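Local coordinates for protein 1,3-alpha-isomaltosidase (Kribbella flavida DSM 17836, PDB 5X3I) that hydrolyses the alpha-1,3-glucosidic linkages of the cyclic tetrasaccharide cyclobis-(1-6)-alpha-nigerosyl, releasing isomaltose inside the cell, at residues Leu222-Val230 with Phe239-Tyr249; Asn494-Arg502 with Ser519-His529. The protein carries 1 engineered substitution. All blocks are in the same frame, centred on the assembly; numbering follows the deposited sequence.

Contact 1 (Leu222-Val230 with Phe239-Tyr249); sequences LPMPFAHVV and FHVRTSRRTWY
Pro225 packs its ring against Val241, Thr243, Thr247, Tyr249 and the CD2 of His240: CB lies 4.1 Å from Val241 CB, and CG rests near the carbonyl oxygens of Val241 and Thr243. A second apolar patch forms where the Phe239 ring swings back over its neighbour strand. Its CG sits between the backbone N and the carbonyl carbon (chi1 67°), which brings CE2 to 3.9 Å from Ala227 CB and lays one ring face above Ala227 N; Val229 CG2 meets the same ring at its edge, the two side chains crossing at about a right angle. Phe226 and His240 project from the other face of the sheet, both meeting Phe284 of helix 277-288, Phe226 by ring stacking and His240 edge-to-face.

Strands 223-230 and 237-241 form an antiparallel beta hairpin in the beta-sheet part that carries the family 31 galactose mutarotase-like N-terminal domain; strand 247-252 lies in another sheet. The axes of segments 226-230 and 239-241 run at 158° with a closest approach of 5.1 Å. Phe226 and His240 are a non-hydrogen-bonded pair, whereas Ala227 and Phe239 are a hydrogen-bonded one, Ala227 N to Phe239 O and Phe239 N to Ala227 O each measuring 3.2 Å.

The chain turns a corner at Pro225, the centre of an inverse gamma turn, yet its carbonyl still reaches across: Val241 N donates to Pro225 O at 3.0 Å. That same oxygen lies in the plane of the His240 ring, at its CD2 edge, and also receives a CA-H...O contact from His240. Farther out, Tyr249 OH sits 3.3 Å from Pro225 CB and donates to Thr247 OG1 at 2.9 Å. At the next bend Thr243 OG1 accepts from Arg245 N in an ST turn, while the guanidinium of Arg245 pairs with Asp490.

Contact 2 (Asn494-Arg502 with Ser519-His529); sequences NLYPVHYAR and SRAGFTGSQAH. With GOL (glycerol), chain M; SO4 (sulfate ion), chain I.
Val498 and His529 meet at about a right angle, CG1 of the valine 4.0 Å from CD2 of the ring, where helix 496-510 of the TIM barrel packs on the loop joining barrel strands 517-519 and 531-533. Arg502 runs alongside the same imidazole, its CB over one face, 3.6 Å from the ring centroid and 20° off the normal; Ala528 CB backs the opposite face. At the other end Asn494 CB covers a face of Phe523 in a second CH-pi contact, and the amide, which Ser244 engages, lies 13° from the ring plane. Between them Pro497 CB rests on Ala521 CB.

The loop is shaped by a type II turn from Phe523 to Ser526, in which Gly525 has a positive phi (100°). Ser526 OG accepts from Phe523 N, and a water links it to Ala521 O and, weakly, to Pro497 O. Arg502 NE pairs with Asp506. Beyond the helix edge, a glycerol and a sulfate, probably from the crystallisation liquor, gather at Arg502: NH1 donates to sulfate O2 at 3.2 Å and NH2 to glycerol O1 at 2.8 Å, an oxygen that also pairs with His499 ND1 at 2.8 Å.

Overall arrangement
Contact 1 lies in the N-terminal beta domain and contact 2 in the TIM barrel; their centres are 15 Å apart, but they touch directly, so together they mark an interface between the two domains. A probable hydrogen bond runs from Asn494 ND2 to Ser244 O at 2.7 Å, and Pro225 CD packs 3.2 Å from Thr524 OG1. Contact 2 is the one near the catalytic centre: side chain to side chain, Ala521 is about 3 Å from Glu474, an active-site residue by similarity, and Ser519 about 7 Å from Ala471, the engineered replacement at the inferred nucleophile position. The neighbouring Arg520 forms a salt bridge with Glu474. Contact 1 lies away from these sites.

Contact 1 (Leu222-Val230 with Phe239-Tyr249)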
loop_
_atom_site.group_PDB
_atom_site.type_symbol
_atom_site.label_atom_id
_atom_site.label_comp_id
_atom_site.label_asym_id
_atom_site.label_seq_id
_atom_site.Cartn_x
_atom_site.Cartn_y
_atom_site.Cartn_z
ATOM N N LEU A 222 0.691 1.168 -3.114
ATOM C CA LEU A 222 -0.424 0.875 -4.003
ATOM C C LEU A 222 -0.363 1.714 -5.285
ATOM O O LEU A 222 -1.181 2.602 -5.479
ATOM C CB LEU A 222 -1.752 1.117 -3.278
ATOM C CG LEU A 222 -2.943 0.205 -3.617
ATOM C CD1 LEU A 222 -4.156 0.484 -2.697
ATOM C CD2 LEU A 222 -3.347 0.258 -5.086
ATOM N N PRO A 223 0.640 1.460 -6.136
ATOM C CA PRO A 223 0.734 2.165 -7.420
ATOM C C PRO A 223 -0.199 1.585 -8.470
ATOM O O PRO A 223 -0.522 0.412 -8.360
ATOM C CB PRO A 223 2.188 1.946 -7.826
ATOM C CG PRO A 223 2.504 0.594 -7.301
ATOM C CD PRO A 223 1.690 0.433 -6.004
ATOM N N MET A 224 -0.603 2.378 -9.462
ATOM C CA MET A 224 -1.181 1.845 -10.700
ATOM C C MET A 224 -0.660 2.612 -11.935
ATOM O O MET A 224 -0.561 3.824 -11.902
ATOM C CB MET A 224 -2.708 1.927 -10.695
ATOM C CG MET A 224 -3.409 1.385 -9.466
ATOM S SD MET A 224 -5.194 1.489 -9.682
ATOM C CE MET A 224 -5.711 0.968 -8.029
ATOM N N PRO A 225 -0.403 1.908 -13.045
ATOM C CA PRO A 225 0.036 2.613 -14.259
ATOM C C PRO A 225 -1.151 3.248 -14.971
ATOM O O PRO A 225 -1.482 2.871 -16.083
ATOM C CB PRO A 225 0.656 1.504 -15.098
ATOM C CG PRO A 225 -0.084 0.273 -14.692
ATOM C CD PRO A 225 -0.412 0.448 -13.230
ATOM N N PHE A 226 -1.819 4.163 -14.293
ATOM C CA PHE A 226 -3.037 4.769 -14.811
ATOM C C PHE A 226 -3.146 6.176 -14.273
ATOM O O PHE A 226 -2.772 6.429 -13.140
ATOM C CB PHE A 226 -4.284 3.949 -14.428
ATOM C CG PHE A 226 -5.567 4.754 -14.452
ATOM C CD1 PHE A 226 -6.323 4.838 -15.608
ATOM C CD2 PHE A 226 -5.991 5.451 -13.333
ATOM C CE1 PHE A 226 -7.490 5.585 -15.644
ATOM C CE2 PHE A 226 -7.161 6.206 -13.368
ATOM C CZ PHE A 226 -7.904 6.273 -14.526
ATOM N N ALA A 227 -3.659 7.094 -15.080
ATOM C CA ALA A 227 -3.887 8.456 -14.613
ATOM C C ALA A 227 -4.918 9.195 -15.451
ATOM O O ALA A 227 -5.136 8.870 -16.614
ATOM C CB ALA A 227 -2.591 9.234 -14.609
ATOM N N HIS A 228 -5.508 10.222 -14.854
ATOM C CA HIS A 228 -6.357 11.151 -15.574
ATOM C C HIS A 228 -5.476 12.216 -16.220
ATOM O O HIS A 228 -4.531 12.700 -15.600
ATOM C CB HIS A 228 -7.367 11.829 -14.635
ATOM C CG HIS A 228 -8.404 10.905 -14.074
ATOM N ND1 HIS A 228 -9.659 10.773 -14.624
ATOM C CD2 HIS A 228 -8.372 10.076 -13.005
ATOM C CE1 HIS A 228 -10.354 9.894 -13.926
ATOM N NE2 HIS A 228 -9.596 9.457 -12.937
ATOM N N VAL A 229 -5.781 12.586 -17.456
ATOM C CA VAL A 229 -5.239 13.824 -17.994
ATOM C C VAL A 229 -6.414 14.776 -18.123
ATOM O O VAL A 229 -7.245 14.644 -19.018
ATOM C CB VAL A 229 -4.551 13.624 -19.354
ATOM C CG1 VAL A 229 -3.814 14.894 -19.763
ATOM C CG2 VAL A 229 -3.599 12.442 -19.298
ATOM N N VAL A 230 -6.458 15.759 -17.240
ATOM C CA VAL A 230 -7.661 16.553 -17.065
ATOM C C VAL A 230 -7.299 18.014 -17.120
ATOM O O VAL A 230 -6.379 18.453 -16.438
ATOM C CB VAL A 230 -8.373 16.216 -15.729
ATOM C CG1 VAL A 230 -7.359 16.026 -14.621
ATOM C CG2 VAL A 230 -9.366 17.297 -15.355
ATOM N N PHE A 239 -5.285 7.324 -19.425
ATOM C CA PHE A 239 -4.566 6.203 -20.010
ATOM C C PHE A 239 -4.266 5.126 -18.976
ATOM O O PHE A 239 -4.102 5.410 -17.803
ATOM C CB PHE A 239 -3.249 6.677 -20.638
ATOM C CG PHE A 239 -2.245 7.167 -19.629
ATOM C CD1 PHE A 239 -1.293 6.311 -19.103
ATOM C CD2 PHE A 239 -2.269 8.478 -19.195
ATOM C CE1 PHE A 239 -0.382 6.759 -18.171
ATOM C CE2 PHE A 239 -1.362 8.929 -18.262
ATOM C CZ PHE A 239 -0.417 8.065 -17.750
ATOM N N HIS A 240 -4.176 3.894 -19.443
ATOM C CA HIS A 240 -3.713 2.783 -18.637
ATOM C C HIS A 240 -2.680 2.002 -19.432
ATOM O O HIS A 240 -2.986 1.465 -20.486
ATOM C CB HIS A 240 -4.882 1.880 -18.240
ATOM C CG HIS A 240 -4.473 0.575 -17.644
ATOM N ND1 HIS A 240 -5.183 -0.588 -17.847
ATOM C CD2 HIS A 240 -3.443 0.245 -16.833
ATOM C CE1 HIS A 240 -4.602 -1.577 -17.201
ATOM N NE2 HIS A 240 -3.545 -1.097 -16.571
ATOM N N VAL A 241 -1.459 1.935 -18.925
ATOM C CA VAL A 241 -0.459 1.088 -19.554
ATOM C C VAL A 241 -0.750 -0.334 -19.123
ATOM O O VAL A 241 -0.716 -0.619 -17.920
ATOM C CB VAL A 241 0.959 1.469 -19.140
ATOM C CG1 VAL A 241 1.971 0.670 -19.933
ATOM C CG2 VAL A 241 1.179 2.970 -19.306
ATOM N N ARG A 242 -1.005 -1.257 -20.046
ATOM C CA ARG A 242 -1.433 -2.519 -19.501
ATOM C C ARG A 242 -0.219 -3.398 -19.296
ATOM O O ARG A 242 0.149 -4.193 -20.144
ATOM C CB ARG A 242 -2.413 -3.205 -20.466
ATOM C CG ARG A 242 -3.634 -2.379 -20.831
ATOM C CD ARG A 242 -4.405 -2.985 -21.993
ATOM N NE ARG A 242 -5.724 -2.371 -22.123
ATOM C CZ ARG A 242 -6.509 -2.485 -23.188
ATOM N NH1 ARG A 242 -6.102 -3.186 -24.240
ATOM N NH2 ARG A 242 -7.700 -1.895 -23.207
ATOM N N THR A 243 0.259 -3.380 -18.065
ATOM C CA THR A 243 1.336 -4.238 -17.630
ATOM C C THR A 243 1.299 -4.273 -16.112
ATOM O O THR A 243 0.867 -3.303 -15.491
ATOM C CB THR A 243 2.703 -3.713 -18.112
ATOM O OG1 THR A 243 3.736 -4.612 -17.716
ATOM C CG2 THR A 243 2.983 -2.346 -17.532
ATOM N N SER A 244 1.798 -5.347 -15.519
ATOM C CA SER A 244 2.149 -5.332 -14.107
ATOM C C SER A 244 3.664 -5.166 -13.901
ATOM O O SER A 244 4.144 -5.206 -12.778
ATOM C CB SER A 244 1.621 -6.572 -13.391
ATOM O OG SER A 244 1.991 -7.763 -14.032
ATOM N N ARG A 245 4.414 -5.013 -14.990
ATOM C CA ARG A 245 5.844 -4.722 -14.878
ATOM C C ARG A 245 6.050 -3.276 -14.432
ATOM O O ARG A 245 5.149 -2.467 -14.519
ATOM C CB ARG A 245 6.579 -4.991 -16.203
ATOM C CG ARG A 245 6.608 -6.456 -16.585
ATOM C CD ARG A 245 7.489 -6.763 -17.799
ATOM N NE ARG A 245 7.401 -8.184 -18.108
ATOM C CZ ARG A 245 6.489 -8.714 -18.911
ATOM N NH1 ARG A 245 5.608 -7.939 -19.525
ATOM N NH2 ARG A 245 6.473 -10.018 -19.115
ATOM N N ARG A 246 7.237 -2.970 -13.926
ATOM C CA ARG A 246 7.570 -1.619 -13.503
ATOM C C ARG A 246 7.407 -0.612 -14.647
ATOM O O ARG A 246 7.688 -0.919 -15.808
ATOM C CB ARG A 246 8.999 -1.586 -12.949
ATOM C CG ARG A 246 9.372 -0.325 -12.171
ATOM C CD ARG A 246 10.596 -0.573 -11.282
ATOM N NE ARG A 246 10.926 0.565 -10.432
ATOM C CZ ARG A 246 11.937 0.585 -9.568
ATOM N NH1 ARG A 246 12.725 -0.479 -9.440
ATOM N NH2 ARG A 246 12.162 1.666 -8.833
ATOM N N THR A 247 6.922 0.575 -14.300
ATOM C CA THR A 247 6.820 1.704 -15.218
ATOM C C THR A 247 7.312 2.970 -14.535
ATOM O O THR A 247 7.210 3.088 -13.313
ATOM C CB THR A 247 5.377 1.951 -15.693
ATOM O OG1 THR A 247 4.532 2.171 -14.552
ATOM C CG2 THR A 247 4.857 0.781 -16.507
ATOM N N TRP A 248 7.810 3.918 -15.326
ATOM C CA TRP A 248 8.368 5.180 -14.826
ATOM C C TRP A 248 7.742 6.376 -15.541
ATOM O O TRP A 248 7.370 6.293 -16.701
ATOM C CB TRP A 248 9.882 5.237 -15.018
ATOM C CG TRP A 248 10.701 4.223 -14.288
ATOM C CD1 TRP A 248 11.380 4.405 -13.120
ATOM C CD2 TRP A 248 10.976 2.888 -14.707
ATOM N NE1 TRP A 248 12.041 3.256 -12.777
ATOM C CE2 TRP A 248 11.812 2.311 -13.736
ATOM C CE3 TRP A 248 10.598 2.123 -15.808
ATOM C CZ2 TRP A 248 12.269 1.004 -13.832
ATOM C CZ3 TRP A 248 11.052 0.827 -15.897
ATOM C CH2 TRP A 248 11.879 0.282 -14.918
ATOM N N TYR A 249 7.650 7.498 -14.848
ATOM C CA TYR A 249 6.950 8.653 -15.382
ATOM C C TYR A 249 7.712 9.934 -15.108
ATOM O O TYR A 249 8.282 10.109 -14.032
ATOM C CB TYR A 249 5.538 8.736 -14.786
ATOM C CG TYR A 249 4.745 7.488 -15.039
ATOM C CD1 TYR A 249 4.803 6.419 -14.160
ATOM C CD2 TYR A 249 3.967 7.360 -16.173
ATOM C CE1 TYR A 249 4.098 5.272 -14.394
ATOM C CE2 TYR A 249 3.257 6.213 -16.417
ATOM C CZ TYR A 249 3.323 5.173 -15.517
ATOM O OH TYR A 249 2.638 4.019 -15.764
#

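Contact 2 (Asn494-Arg502 with Ser519-His529)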
loop_
_atom_site.group_PDB
_atom_site.type_symbol
_atom_site.label_atom_id
_atom_site.label_comp_id
_atom_site.label_asym_id
_atom_site.label_seq_id
_atom_site.Cartn_x
_atom_site.Cartn_y
_atom_site.Cartn_z
ATOM N N ASN A 494 4.312 -7.357 -8.579
ATOM C CA ASN A 494 3.354 -6.287 -8.376
ATOM C C ASN A 494 1.921 -6.817 -8.219
ATOM O O ASN A 494 1.092 -6.170 -7.596
ATOM C CB ASN A 494 3.398 -5.275 -9.530
ATOM C CG ASN A 494 4.584 -4.323 -9.442
ATOM O OD1 ASN A 494 5.080 -4.019 -8.362
ATOM N ND2 ASN A 494 5.019 -3.823 -10.590
ATOM N N LEU A 495 1.640 -7.976 -8.802
ATOM C CA LEU A 495 0.305 -8.559 -8.726
ATOM C C LEU A 495 0.040 -9.269 -7.395
ATOM O O LEU A 495 -1.116 -9.474 -7.037
ATOM C CB LEU A 495 0.071 -9.548 -9.868
ATOM C CG LEU A 495 -0.018 -8.992 -11.294
ATOM C CD1 LEU A 495 -0.268 -10.122 -12.273
ATOM C CD2 LEU A 495 -1.112 -7.943 -11.412
ATOM N N TYR A 496 1.109 -9.637 -6.685
ATOM C CA TYR A 496 0.982 -10.438 -5.477
ATOM C C TYR A 496 -0.037 -9.878 -4.474
ATOM O O TYR A 496 -0.883 -10.626 -4.049
ATOM C CB TYR A 496 2.326 -10.633 -4.765
ATOM C CG TYR A 496 2.218 -11.693 -3.685
ATOM C CD1 TYR A 496 2.346 -13.034 -3.996
ATOM C CD2 TYR A 496 1.942 -11.348 -2.369
ATOM C CE1 TYR A 496 2.231 -14.004 -3.034
ATOM C CE2 TYR A 496 1.813 -12.311 -1.393
ATOM C CZ TYR A 496 1.952 -13.636 -1.731
ATOM O OH TYR A 496 1.850 -14.590 -0.765
ATOM N N PRO A 497 0.031 -8.578 -4.117
ATOM C CA PRO A 497 -0.951 -8.100 -3.132
ATOM C C PRO A 497 -2.400 -8.156 -3.623
ATOM O O PRO A 497 -3.290 -8.263 -2.778
ATOM C CB PRO A 497 -0.528 -6.651 -2.873
ATOM C CG PRO A 497 0.285 -6.258 -4.105
ATOM C CD PRO A 497 1.000 -7.522 -4.471
ATOM N N VAL A 498 -2.624 -8.086 -4.935
ATOM C CA VAL A 498 -3.956 -8.289 -5.492
ATOM C C VAL A 498 -4.469 -9.710 -5.218
ATOM O O VAL A 498 -5.580 -9.875 -4.712
ATOM C CB VAL A 498 -4.015 -8.051 -7.017
ATOM C CG1 VAL A 498 -5.484 -7.974 -7.457
ATOM C CG2 VAL A 498 -3.258 -6.783 -7.413
ATOM N N HIS A 499 -3.666 -10.713 -5.569
ATOM C CA HIS A 499 -3.988 -12.111 -5.307
ATOM C C HIS A 499 -4.261 -12.333 -3.817
ATOM O O HIS A 499 -5.152 -13.090 -3.450
ATOM C CB HIS A 499 -2.854 -13.050 -5.746
ATOM C CG HIS A 499 -2.575 -13.044 -7.219
ATOM N ND1 HIS A 499 -3.564 -13.171 -8.169
ATOM C CD2 HIS A 499 -1.407 -12.944 -7.905
ATOM C CE1 HIS A 499 -3.023 -13.144 -9.375
ATOM N NE2 HIS A 499 -1.714 -13.015 -9.243
ATOM N N TYR A 500 -3.474 -11.655 -2.987
ATOM C CA TYR A 500 -3.510 -11.803 -1.535
ATOM C C TYR A 500 -4.842 -11.318 -0.958
ATOM O O TYR A 500 -5.522 -12.063 -0.285
ATOM C CB TYR A 500 -2.326 -11.048 -0.923
ATOM C CG TYR A 500 -2.261 -10.924 0.583
ATOM C CD1 TYR A 500 -2.637 -11.963 1.426
ATOM C CD2 TYR A 500 -1.744 -9.772 1.161
ATOM C CE1 TYR A 500 -2.534 -11.832 2.801
ATOM C CE2 TYR A 500 -1.645 -9.633 2.519
ATOM C CZ TYR A 500 -2.027 -10.657 3.342
ATOM O OH TYR A 500 -1.892 -10.486 4.695
ATOM N N ALA A 501 -5.208 -10.082 -1.262
ATOM C CA ALA A 501 -6.510 -9.544 -0.902
ATOM C C ALA A 501 -7.661 -10.432 -1.385
ATOM O O ALA A 501 -8.572 -10.771 -0.617
ATOM C CB ALA A 501 -6.663 -8.139 -1.462
ATOM N N ARG A 502 -7.611 -10.784 -2.659
ATOM C CA ARG A 502 -8.619 -11.613 -3.299
ATOM C C ARG A 502 -8.773 -12.957 -2.577
ATOM O O ARG A 502 -9.886 -13.442 -2.391
ATOM C CB ARG A 502 -8.256 -11.828 -4.778
ATOM C CG ARG A 502 -9.205 -12.710 -5.578
ATOM C CD ARG A 502 -8.681 -14.137 -5.697
ATOM N NE ARG A 502 -9.573 -14.985 -6.474
ATOM C CZ ARG A 502 -9.489 -15.176 -7.785
ATOM N NH1 ARG A 502 -10.359 -15.974 -8.391
ATOM N NH2 ARG A 502 -8.542 -14.579 -8.493
ATOM N N SER A 519 -6.345 -3.784 3.642
ATOM C CA SER A 519 -5.009 -3.952 3.041
ATOM C C SER A 519 -4.303 -2.611 2.844
ATOM O O SER A 519 -4.956 -1.618 2.601
ATOM C CB SER A 519 -5.106 -4.650 1.681
ATOM O OG SER A 519 -5.834 -5.854 1.726
ATOM N N ARG A 520 -2.994 -2.556 3.046
ATOM C CA ARG A 520 -2.195 -1.403 2.628
ATOM C C ARG A 520 -1.716 -1.478 1.168
ATOM O O ARG A 520 -1.622 -0.470 0.491
ATOM C CB ARG A 520 -1.016 -1.199 3.578
ATOM C CG ARG A 520 0.113 -2.206 3.444
ATOM C CD ARG A 520 1.132 -2.046 4.555
ATOM N NE ARG A 520 2.263 -2.938 4.360
ATOM C CZ ARG A 520 3.125 -3.288 5.306
ATOM N NH1 ARG A 520 2.979 -2.841 6.548
ATOM N NH2 ARG A 520 4.134 -4.097 5.004
ATOM N N ALA A 521 -1.424 -2.689 0.701
ATOM C CA ALA A 521 -0.723 -2.900 -0.555
ATOM C C ALA A 521 -1.659 -3.352 -1.652
ATOM O O ALA A 521 -2.665 -4.000 -1.392
ATOM C CB ALA A 521 0.383 -3.907 -0.383
ATOM N N GLY A 522 -1.338 -2.966 -2.881
ATOM C CA GLY A 522 -2.139 -3.355 -4.018
ATOM C C GLY A 522 -1.568 -2.883 -5.340
ATOM O O GLY A 522 -0.448 -2.369 -5.404
ATOM N N PHE A 523 -2.358 -3.054 -6.388
ATOM C CA PHE A 523 -1.962 -2.725 -7.744
ATOM C C PHE A 523 -3.242 -2.603 -8.542
ATOM O O PHE A 523 -4.336 -2.667 -7.978
ATOM C CB PHE A 523 -1.045 -3.802 -8.348
ATOM C CG PHE A 523 -0.233 -3.329 -9.543
ATOM C CD1 PHE A 523 0.800 -2.423 -9.379
ATOM C CD2 PHE A 523 -0.513 -3.792 -10.823
ATOM C CE1 PHE A 523 1.549 -1.991 -10.473
ATOM C CE2 PHE A 523 0.223 -3.356 -11.926
ATOM C CZ PHE A 523 1.256 -2.461 -11.746
ATOM N N THR A 524 -3.097 -2.462 -9.853
ATOM C CA THR A 524 -4.217 -2.513 -10.772
ATOM C C THR A 524 -5.061 -3.759 -10.494
ATOM O O THR A 524 -4.537 -4.858 -10.421
ATOM C CB THR A 524 -3.719 -2.561 -12.251
ATOM O OG1 THR A 524 -2.873 -1.433 -12.530
ATOM C CG2 THR A 524 -4.890 -2.577 -13.208
ATOM N N GLY A 525 -6.368 -3.579 -10.344
ATOM C CA GLY A 525 -7.250 -4.686 -10.021
ATOM C C GLY A 525 -7.638 -4.782 -8.549
ATOM O O GLY A 525 -8.653 -5.394 -8.224
ATOM N N SER A 526 -6.852 -4.170 -7.666
ATOM C CA SER A 526 -7.166 -4.170 -6.236
ATOM C C SER A 526 -8.519 -3.515 -5.907
ATOM O O SER A 526 -9.076 -3.749 -4.834
ATOM C CB SER A 526 -6.059 -3.477 -5.439
ATOM O OG SER A 526 -4.931 -4.308 -5.323
ATOM N N GLN A 527 -9.040 -2.718 -6.836
ATOM C CA GLN A 527 -10.330 -2.052 -6.666
ATOM C C GLN A 527 -11.436 -3.046 -6.272
ATOM O O GLN A 527 -12.348 -2.706 -5.535
ATOM C CB GLN A 527 -10.749 -1.320 -7.952
ATOM C CG GLN A 527 -9.858 -0.144 -8.391
ATOM C CD GLN A 527 -8.774 -0.564 -9.376
ATOM O OE1 GLN A 527 -8.341 -1.711 -9.372
ATOM N NE2 GLN A 527 -8.334 0.372 -10.228
ATOM N N ALA A 528 -11.341 -4.266 -6.780
ATOM C CA ALA A 528 -12.377 -5.256 -6.564
ATOM C C ALA A 528 -12.290 -5.926 -5.194
ATOM O O ALA A 528 -13.176 -6.687 -4.838
ATOM C CB ALA A 528 -12.328 -6.313 -7.663
ATOM N N HIS A 529 -11.209 -5.697 -4.454
ATOM C CA HIS A 529 -11.039 -6.457 -3.223
ATOM C C HIS A 529 -10.874 -5.673 -1.926
ATOM O O HIS A 529 -9.764 -5.338 -1.531
ATOM C CB HIS A 529 -9.811 -7.358 -3.413
ATOM C CG HIS A 529 -9.833 -8.126 -4.698
ATOM N ND1 HIS A 529 -10.679 -9.189 -4.909
ATOM C CD2 HIS A 529 -9.126 -7.971 -5.844
ATOM C CE1 HIS A 529 -10.491 -9.664 -6.126
ATOM N NE2 HIS A 529 -9.552 -8.946 -6.714
HETATM C C1 GOL M . -6.506 -11.511 -8.014
HETATM O O1 GOL M . -6.337 -12.888 -7.961
HETATM C C2 GOL M . -7.191 -11.260 -9.356
HETATM O O2 GOL M . -6.300 -11.247 -10.378
HETATM C C3 GOL M . -8.266 -10.186 -9.436
HETATM O O3 GOL M . -9.521 -10.864 -9.285
HETATM S S SO4 I . -9.360 -15.608 -12.015
HETATM O O1 SO4 I . -10.419 -14.736 -11.523
HETATM O O2 SO4 I . -9.404 -16.889 -11.317
HETATM O O3 SO4 I . -9.526 -15.821 -13.449
HETATM O O4 SO4 I . -8.078 -14.965 -11.779
HETATM O O HOH W 1 -4.529 -5.572 -3.047
#